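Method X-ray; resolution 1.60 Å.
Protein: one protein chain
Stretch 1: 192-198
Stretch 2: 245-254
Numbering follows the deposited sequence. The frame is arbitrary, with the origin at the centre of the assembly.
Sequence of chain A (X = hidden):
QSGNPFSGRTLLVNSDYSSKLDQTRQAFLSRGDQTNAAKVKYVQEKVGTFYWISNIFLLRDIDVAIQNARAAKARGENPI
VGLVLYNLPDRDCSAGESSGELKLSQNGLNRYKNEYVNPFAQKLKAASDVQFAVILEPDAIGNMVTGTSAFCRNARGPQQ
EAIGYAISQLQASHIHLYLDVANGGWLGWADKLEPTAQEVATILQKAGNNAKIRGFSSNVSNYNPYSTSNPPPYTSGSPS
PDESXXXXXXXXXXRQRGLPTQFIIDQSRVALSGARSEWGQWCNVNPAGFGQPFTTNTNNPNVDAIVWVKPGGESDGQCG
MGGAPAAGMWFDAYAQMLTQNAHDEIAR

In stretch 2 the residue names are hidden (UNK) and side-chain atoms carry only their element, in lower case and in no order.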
ATOM      1  N   LYS A 192      27.103 -14.539   9.114  1.00 26.92           N
ATOM      2  CA  LYS A 192      25.680 -14.643   8.957  1.00 24.87           C
ATOM      3  C   LYS A 192      25.162 -15.965   8.422  1.00 24.18           C
ATOM      4  O   LYS A 192      23.976 -16.225   8.627  1.00 23.32           O
ATOM      5  CB  LYS A 192      25.129 -13.606   7.952  1.00 25.77           C
ATOM      6  CG  LYS A 192      25.275 -12.173   8.424  1.00 29.05           C
ATOM      7  CD  LYS A 192      24.302 -11.915   9.564  1.00 27.96           C
ATOM      8  CE  LYS A 192      25.041 -11.328  10.754  1.00 45.28           C
ATOM      9  NZ  LYS A 192      25.837 -10.140  10.338  1.00 39.91           N
ATOM     10  N   LEU A 193      25.988 -16.799   7.809  1.00 25.73           N
ATOM     11  CA  LEU A 193      25.519 -18.071   7.264  1.00 21.89           C
ATOM     12  C   LEU A 193      24.964 -19.046   8.281  1.00 25.66           C
ATOM     13  O   LEU A 193      23.971 -19.759   8.032  1.00 21.93           O
ATOM     14  CB  LEU A 193      26.660 -18.751   6.492  1.00 28.06           C
ATOM     15  CG  LEU A 193      27.340 -17.985   5.368  1.00 30.24           C
ATOM     16  CD1 LEU A 193      28.722 -18.587   5.111  1.00 29.65           C
ATOM     17  CD2 LEU A 193      26.510 -17.997   4.097  1.00 29.18           C
ATOM     18  N   GLU A 194      25.634 -19.142   9.443  1.00 25.45           N
ATOM     19  CA  GLU A 194      25.121 -20.080  10.462  1.00 28.77           C
ATOM     20  C   GLU A 194      23.886 -19.573  11.168  1.00 23.06           C
ATOM     21  O   GLU A 194      22.881 -20.271  11.280  1.00 24.93           O
ATOM     22  CB  GLU A 194      26.185 -20.567  11.438  1.00 29.05           C
ATOM     23  CG  GLU A 194      27.168 -21.508  10.742  1.00 30.23           C
ATOM     24  CD  GLU A 194      26.559 -22.830  10.310  1.00 25.96           C
ATOM     25  OE1 GLU A 194      25.421 -23.172  10.720  1.00 28.60           O
ATOM     26  OE2 GLU A 194      27.261 -23.529   9.539  1.00 25.23           O
ATOM     27  N   PRO A 195      23.839 -18.313  11.552  1.00 23.57           N
ATOM     28  CA  PRO A 195      22.656 -17.716  12.156  1.00 22.27           C
ATOM     29  C   PRO A 195      21.484 -17.891  11.197  1.00 24.12           C
ATOM     30  O   PRO A 195      20.383 -18.159  11.671  1.00 26.09           O
ATOM     31  CB  PRO A 195      22.969 -16.227  12.399  1.00 26.84           C
ATOM     32  CG  PRO A 195      24.473 -16.299  12.524  1.00 27.05           C
ATOM     33  CD  PRO A 195      24.965 -17.381  11.564  1.00 23.97           C
ATOM     34  N   THR A 196      21.716 -17.839   9.881  1.00 24.28           N
ATOM     35  CA  THR A 196      20.635 -18.096   8.921  1.00 25.48           C
ATOM     36  C   THR A 196      20.175 -19.537   8.939  1.00 23.30           C
ATOM     37  O   THR A 196      18.985 -19.876   8.974  1.00 25.84           O
ATOM     38  CB  THR A 196      21.093 -17.723   7.491  1.00 20.97           C
ATOM     39  OG1 THR A 196      21.438 -16.331   7.563  1.00 28.42           O
ATOM     40  CG2 THR A 196      19.980 -17.921   6.487  1.00 24.74           C
ATOM     41  N   ALA A 197      21.120 -20.496   8.972  1.00 22.38           N
ATOM     42  CA  ALA A 197      20.734 -21.897   9.048  1.00 18.61           C
ATOM     43  C   ALA A 197      20.019 -22.263  10.332  1.00 17.24           C
ATOM     44  O   ALA A 197      19.138 -23.118  10.326  1.00 21.98           O
ATOM     45  CB  ALA A 197      21.976 -22.791   8.884  1.00 22.57           C
ATOM     46  N   GLN A 198      20.396 -21.612  11.436  1.00 25.96           N
ATOM     47  CA  GLN A 198      19.787 -21.848  12.735  1.00 24.97           C
ATOM     48  C   GLN A 198      18.321 -21.413  12.707  1.00 24.11           C
ATOM     49  O   GLN A 198      17.430 -22.077  13.229  1.00 25.56           O
ATOM     50  CB  GLN A 198      20.555 -21.102  13.842  1.00 28.98           C
ATOM     51  CG  GLN A 198      19.947 -21.358  15.236  1.00 24.27           C
ATOM     52  CD  GLN A 198      20.049 -22.863  15.501  1.00 34.76           C
ATOM     53  OE1 GLN A 198      21.179 -23.355  15.495  1.00 36.44           O
ATOM     54  NE2 GLN A 198      18.941 -23.569  15.677  1.00 38.30           N
ATOM     55  N   UNK A 245      27.308 -18.311  -5.564  1.00 20.70           N
ATOM     56  CA  UNK A 245      28.136 -18.688  -4.419  1.00 22.33           C
ATOM     57  C   UNK A 245      27.357 -18.575  -3.115  1.00 21.53           C
ATOM     58  O   UNK A 245      27.540 -19.346  -2.175  1.00 21.46           O
ATOM     59  c   UNK A 245      32.259 -15.610  -6.783  1.00 28.20           C
ATOM     60  n   UNK A 245      31.321 -16.518  -6.509  1.00 25.15           N
ATOM     61  n   UNK A 245      32.037 -14.645  -7.654  1.00 21.61           N
ATOM     62  c   UNK A 245      31.596 -17.611  -5.560  1.00 27.37           C
ATOM     63  c   UNK A 245      30.392 -18.535  -5.450  1.00 19.77           C
ATOM     64  c   UNK A 245      29.464 -17.952  -4.355  1.00 23.77           C
ATOM     65  n   UNK A 245      33.429 -15.702  -6.141  1.00 31.28           N
ATOM     66  N   UNK A 246      26.374 -17.658  -3.068  1.00 23.79           N
ATOM     67  CA  UNK A 246      25.556 -17.590  -1.837  1.00 19.09           C
ATOM     68  C   UNK A 246      24.804 -18.904  -1.643  1.00 21.17           C
ATOM     69  O   UNK A 246      24.829 -19.436  -0.528  1.00 22.27           O
ATOM     70  o   UNK A 246      21.041 -15.953   2.494  1.00 17.17           O
ATOM     71  c   UNK A 246      24.100 -16.311   0.573  1.00 19.75           C
ATOM     72  c   UNK A 246      23.245 -16.205   1.663  1.00 21.82           C
ATOM     73  c   UNK A 246      22.291 -16.102  -0.934  1.00 22.69           C
ATOM     74  c   UNK A 246      21.414 -15.991   0.128  1.00 25.37           C
ATOM     75  c   UNK A 246      21.901 -16.023   1.424  1.00 21.41           C
ATOM     76  c   UNK A 246      23.651 -16.286  -0.729  1.00 19.40           C
ATOM     77  c   UNK A 246      24.589 -16.407  -1.920  1.00 16.61           C
ATOM     78  N   UNK A 247      24.196 -19.419  -2.719  1.00 18.27           N
ATOM     79  CA  UNK A 247      23.444 -20.670  -2.696  1.00 21.58           C
ATOM     80  C   UNK A 247      24.300 -21.838  -2.225  1.00 19.91           C
ATOM     81  O   UNK A 247      23.892 -22.630  -1.371  1.00 21.76           O
ATOM     82  c   UNK A 247      22.799 -20.972  -4.044  1.00 17.25           C
ATOM     83  N   UNK A 248      25.520 -21.963  -2.768  1.00 22.30           N
ATOM     84  CA  UNK A 248      26.423 -23.034  -2.306  1.00 24.66           C
ATOM     85  C   UNK A 248      26.806 -22.903  -0.844  1.00 22.02           C
ATOM     86  O   UNK A 248      26.854 -23.905  -0.117  1.00 29.44           O
ATOM     87  c   UNK A 248      28.727 -24.051  -2.658  1.00 29.59           C
ATOM     88  o   UNK A 248      27.264 -23.445  -4.507  1.00 27.39           O
ATOM     89  c   UNK A 248      27.690 -23.065  -3.201  1.00 27.51           C
ATOM     90  N   UNK A 249      27.007 -21.701  -0.312  1.00 19.27           N
ATOM     91  CA  UNK A 249      27.433 -21.455   1.048  1.00 17.79           C
ATOM     92  C   UNK A 249      26.304 -21.808   2.013  1.00 22.81           C
ATOM     93  O   UNK A 249      26.548 -22.455   3.022  1.00 22.30           O
ATOM     94  c   UNK A 249      29.212 -19.733   0.547  1.00 25.24           C
ATOM     95  c   UNK A 249      27.874 -20.014   1.223  1.00 22.00           C
ATOM     96  n   UNK A 249      29.439 -18.461   0.262  1.00 23.15           N
ATOM     97  o   UNK A 249      30.009 -20.651   0.288  1.00 28.91           O
ATOM     98  N   UNK A 250      25.088 -21.354   1.661  1.00 20.27           N
ATOM     99  CA  UNK A 250      23.950 -21.717   2.495  1.00 23.25           C
ATOM    100  C   UNK A 250      23.738 -23.224   2.386  1.00 22.66           C
ATOM    101  O   UNK A 250      23.590 -23.892   3.414  1.00 27.25           O
ATOM    102  c   UNK A 250      21.468 -21.643   2.875  1.00 20.72           C
ATOM    103  c   UNK A 250      22.744 -19.135   4.002  1.00 25.73           C
ATOM    104  c   UNK A 250      22.645 -20.962   2.156  1.00 17.89           C
ATOM    105  c   UNK A 250      22.746 -19.488   2.530  1.00 21.31           C
ATOM    106  N   UNK A 251      23.774 -23.780   1.164  1.00 20.78           N
ATOM    107  CA  UNK A 251      23.534 -25.223   1.001  1.00 21.60           C
ATOM    108  C   UNK A 251      24.537 -26.060   1.789  1.00 19.92           C
ATOM    109  O   UNK A 251      24.142 -27.048   2.402  1.00 23.77           O
ATOM    110  c   UNK A 251      23.570 -25.562  -0.485  1.00 24.91           C
ATOM    111  N   UNK A 252      25.779 -25.602   1.882  1.00 21.91           N
ATOM    112  CA  UNK A 252      26.802 -26.304   2.676  1.00 27.37           C
ATOM    113  C   UNK A 252      26.536 -26.251   4.173  1.00 26.91           C
ATOM    114  O   UNK A 252      26.664 -27.260   4.895  1.00 30.43           O
ATOM    115  c   UNK A 252      28.634 -26.123   0.906  1.00 34.19           C
ATOM    116  n   UNK A 252      29.754 -25.603   0.410  1.00 33.75           N
ATOM    117  c   UNK A 252      28.173 -25.717   2.294  1.00 29.77           C
ATOM    118  o   UNK A 252      27.997 -26.908   0.191  1.00 41.35           O
ATOM    119  N   UNK A 253      26.072 -25.112   4.702  1.00 22.42           N
ATOM    120  CA  UNK A 253      25.710 -24.932   6.085  1.00 23.09           C
ATOM    121  C   UNK A 253      24.497 -25.803   6.414  1.00 23.39           C
ATOM    122  O   UNK A 253      24.478 -26.425   7.475  1.00 29.01           O
ATOM    123  c   UNK A 253      25.390 -23.490   6.445  1.00 30.28           C
ATOM    124  N   UNK A 254      23.501 -25.845   5.536  1.00 22.12           N
ATOM    125  CA  UNK A 254      22.325 -26.668   5.749  1.00 23.50           C
ATOM    126  C   UNK A 254      22.616 -28.157   5.772  1.00 26.16           C
ATOM    127  O   UNK A 254      22.041 -28.930   6.528  1.00 26.18           O
ATOM    128  s   UNK A 254      19.776 -24.490   6.078  1.00 21.24           S
ATOM    129  c   UNK A 254      19.624 -22.729   5.705  1.00 25.64           C
ATOM    130  c   UNK A 254      21.291 -26.390   4.640  1.00 23.03           C
ATOM    131  c   UNK A 254      20.838 -24.935   4.669  1.00 18.94           C
TER
HETATM  132  O   HOH W   1      26.235 -26.271   9.425  1.00 25.86           O

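Position 245 carries three carbons, a nitrogen, and then a carbon bearing two more nitrogens: a guanidinium on a flexible arm, hence R245. It is exposed and out of reach of stretch 1, a setting where a charged group costs little.

Position 246 has one carbon and then a six-carbon ring bearing one oxygen, which makes it Y246. Its CE1 lies 4.4 Å from CD2 of L193, a glancing apolar approach, while its hydroxyl is hydrogen-bonded elsewhere in the structure, so a buried polar atom is satisfied.

Position 247 has a single side-chain carbon, A247, buried and far from stretch 1. At position 248 one carbon carries an oxygen and a carbon; this fork is T248, also out of reach, its hydroxyl bonded elsewhere.

Position 249 shows two carbons, the second carrying one oxygen and one nitrogen. The planar amide identifies N249. Its CB packs 3.8 Å from L193 CD2, so the aliphatic root of a polar side chain serves the contact, while ND2 finds a partner elsewhere.

Position 250 has four carbons, forked at the first, with one arm two carbons long: I250. Its CA-to-CB bond points sideways, but the longer arm brings CD1 to 3.9 Å from both L193 CD2 and T196 CG2, an apolar tip suited to this buried place.

Position 251 again has one carbon, A251, buried and without contact. Position 252 repeats the two-carbon amide pattern, N252; it is partly exposed and does not touch stretch 1.

Position 253 has one carbon, pointing toward stretch 1: A253. Its CB lies 3.6 Å from E194 OE2 and 4.3 Å from A197 CB, a small side chain fitting where the backbones run close.

Position 254 is an unbranched chain of two carbons, a sulfur and a carbon, M254. Though its CA-to-CB bond points sideways, its CE reaches 3.6 Å from A197 CA and its SD 3.9 Å from A197 CB; the flexible thioether lies along the small alanine.

The helices cross at -57°, their axes approaching to 9.4 Å. No direct hydrogen bond links them. L193 packs among Y246, N249 and I250, while A197 meets A253 and M254, so packing dominates the 372 Å² of buried surface. At the margin, one water donates to both E194 OE2 (2.9 Å from the water O) and A253 O (2.6 Å from the water O). T196 turns its OG1 back to K192 O, 2.8 Å away in its own helix, leaving CG2 to meet I250.

Stretch 2 245-254: RYATNIANAM
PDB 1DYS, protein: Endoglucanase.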